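Local coordinates for secreted protein of unknown function DUF1311 (Pseudomonas putida, PDB 3GI7) that is of unknown function but, as a secreted member of the LprI family, may inhibit lysozyme, at residues F49-A53 with G54-R58. Numbering follows the deposited sequence. Where two conformers were deposited one is given.
Sequences FGDEA and GLMSR. With SO4 (sulfate ion), chain D.
Leu55, the first residue of helix 55-77, sets its CD2 methyl against the loop that precedes it, a worked example of a short interhelical loop packing over the first side chain of the next helix. CD2 rests 3.9 Å from Glu52 CB and 4.0 Å from Phe49 CB, and it meets the Phe49 ring obliquely, the two side chains crossing at about a right angle. With CG trans to the backbone N (chi1 -175°), the isobutyl group is directed at the loop. Glu52 lies aslant over the same methyl; its chain runs out extended, and OE2 is hydrogen-bonded to His79 ND1 of the second subunit, whose ring also stands edge-to-face with Phe49. The backbone closes the same turn: Leu55 N donates to Glu52 O at 3.1 Å, nearly straight at the hydrogen (167°) though the donor lies above the carbonyl plane. In the Asp51 conformer given, a water donates to OD1 of that residue and to Glu52 O and accepts the N-H of Met56, thereby serving a backbone amide in the helix's first turn. Met56, present as selenomethionine, folds back across the loop; bending at chi2 and chi3 brings CE to 3.2 Å from Gly50 O, while CG lies 3.6 Å from Asp51 OD1. Farther along the helix, the Arg58 guanidinium turns its edge to a sulfate, probably from the crystallisation liquor, with a weak bond from NH2 to sulfate O2. The whole is an alpha-alpha hairpin in an all-helical fold: Gly50, with positive phi, follows helix 17-49, Asp51 centres an inverse gamma turn, and Gly54 is the N-cap of helix 55-77.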
loop_
_atom_site.group_PDB
_atom_site.type_symbol
_atom_site.label_atom_id
_atom_site.label_comp_id
_atom_site.label_asym_id
_atom_site.label_seq_id
_atom_site.Cartn_x
_atom_site.Cartn_y
_atom_site.Cartn_z
ATOM N N PHE A 49 -18.390 17.634 -5.722
ATOM C CA PHE A 49 -19.173 17.282 -6.906
ATOM C C PHE A 49 -20.681 17.386 -6.740
ATOM O O PHE A 49 -21.406 17.143 -7.706
ATOM C CB PHE A 49 -18.800 15.847 -7.363
ATOM C CG PHE A 49 -17.353 15.699 -7.660
ATOM C CD1 PHE A 49 -16.801 16.297 -8.789
ATOM C CD2 PHE A 49 -16.517 15.042 -6.759
ATOM C CE1 PHE A 49 -15.417 16.205 -9.029
ATOM C CE2 PHE A 49 -15.150 14.930 -6.992
ATOM C CZ PHE A 49 -14.603 15.536 -8.135
ATOM N N GLY A 50 -21.150 17.699 -5.535
ATOM C CA GLY A 50 -22.588 17.546 -5.214
ATOM C C GLY A 50 -23.021 16.077 -5.222
ATOM O O GLY A 50 -22.186 15.165 -5.237
ATOM N N ASP A 51 -24.319 15.831 -5.210
ATOM C CA ASP A 51 -24.860 14.478 -5.326
ATOM C C ASP A 51 -24.844 14.022 -6.811
ATOM O O ASP A 51 -25.899 13.746 -7.405
ATOM C CB ASP A 51 -26.275 14.440 -4.742
ATOM C CG ASP A 51 -26.742 13.039 -4.461
ATOM O OD1 ASP A 51 -25.880 12.128 -4.442
ATOM O OD2 ASP A 51 -27.961 12.866 -4.247
ATOM N N GLU A 52 -23.632 13.942 -7.391
ATOM C CA GLU A 52 -23.410 13.708 -8.862
ATOM C C GLU A 52 -24.068 12.404 -9.238
ATOM O O GLU A 52 -24.006 11.463 -8.446
ATOM C CB GLU A 52 -21.896 13.620 -9.139
ATOM C CG GLU A 52 -21.469 13.377 -10.604
ATOM C CD GLU A 52 -19.967 13.253 -10.725
ATOM O OE1 GLU A 52 -19.264 14.255 -10.443
ATOM O OE2 GLU A 52 -19.472 12.155 -11.091
ATOM N N ALA A 53 -24.714 12.335 -10.405
ATOM C CA ALA A 53 -25.517 11.150 -10.751
ATOM C C ALA A 53 -24.583 9.922 -10.752
ATOM O O ALA A 53 -23.515 9.973 -11.352
ATOM C CB ALA A 53 -26.221 11.302 -12.129
ATOM N N GLY A 54 -24.947 8.925 -9.953
ATOM C CA GLY A 54 -24.268 7.650 -9.890
ATOM C C GLY A 54 -23.063 7.571 -8.983
ATOM O O GLY A 54 -22.561 6.478 -8.735
ATOM N N LEU A 55 -22.600 8.716 -8.483
ATOM C CA LEU A 55 -21.336 8.768 -7.796
ATOM C C LEU A 55 -21.392 8.049 -6.484
ATOM O O LEU A 55 -20.543 7.195 -6.220
ATOM C CB LEU A 55 -20.868 10.205 -7.609
ATOM C CG LEU A 55 -19.474 10.404 -7.006
ATOM C CD1 LEU A 55 -18.389 9.547 -7.716
ATOM C CD2 LEU A 55 -19.095 11.905 -6.985
HETATM N N MSE A 56 -22.374 8.378 -5.643
HETATM C CA MSE A 56 -22.400 7.772 -4.311
HETATM C C MSE A 56 -22.720 6.274 -4.452
HETATM O O MSE A 56 -22.141 5.479 -3.732
HETATM C CB MSE A 56 -23.384 8.468 -3.357
HETATM C CG MSE A 56 -23.251 9.980 -3.308
HETATM SE SE MSE A 56 -21.455 10.608 -2.824
HETATM C CE MSE A 56 -21.569 12.254 -4.018
ATOM N N SER A 57 -23.586 5.888 -5.391
ATOM C CA SER A 57 -23.890 4.467 -5.593
ATOM C C SER A 57 -22.642 3.692 -6.042
ATOM O O SER A 57 -22.439 2.541 -5.637
ATOM C CB SER A 57 -25.032 4.268 -6.593
ATOM O OG SER A 57 -26.268 4.631 -5.996
ATOM N N ARG A 58 -21.818 4.321 -6.875
ATOM C CA ARG A 58 -20.559 3.680 -7.330
ATOM C C ARG A 58 -19.590 3.483 -6.183
ATOM O O ARG A 58 -18.913 2.428 -6.104
ATOM C CB ARG A 58 -19.906 4.472 -8.423
ATOM C CG ARG A 58 -20.508 4.244 -9.800
ATOM C CD ARG A 58 -19.947 5.317 -10.707
ATOM N NE ARG A 58 -20.262 5.096 -12.109
ATOM C CZ ARG A 58 -20.050 5.980 -13.078
ATOM N NH1 ARG A 58 -19.556 7.201 -12.818
ATOM N NH2 ARG A 58 -20.361 5.642 -14.322
HETATM S S SO4 D . -21.625 2.106 -13.527
HETATM O O1 SO4 D . -21.493 0.736 -13.034
HETATM O O2 SO4 D . -21.046 2.284 -14.854
HETATM O O3 SO4 D . -23.042 2.439 -13.588
HETATM O O4 SO4 D . -20.943 2.970 -12.578
HETATM O O HOH W 1 -24.495 10.502 -6.158
#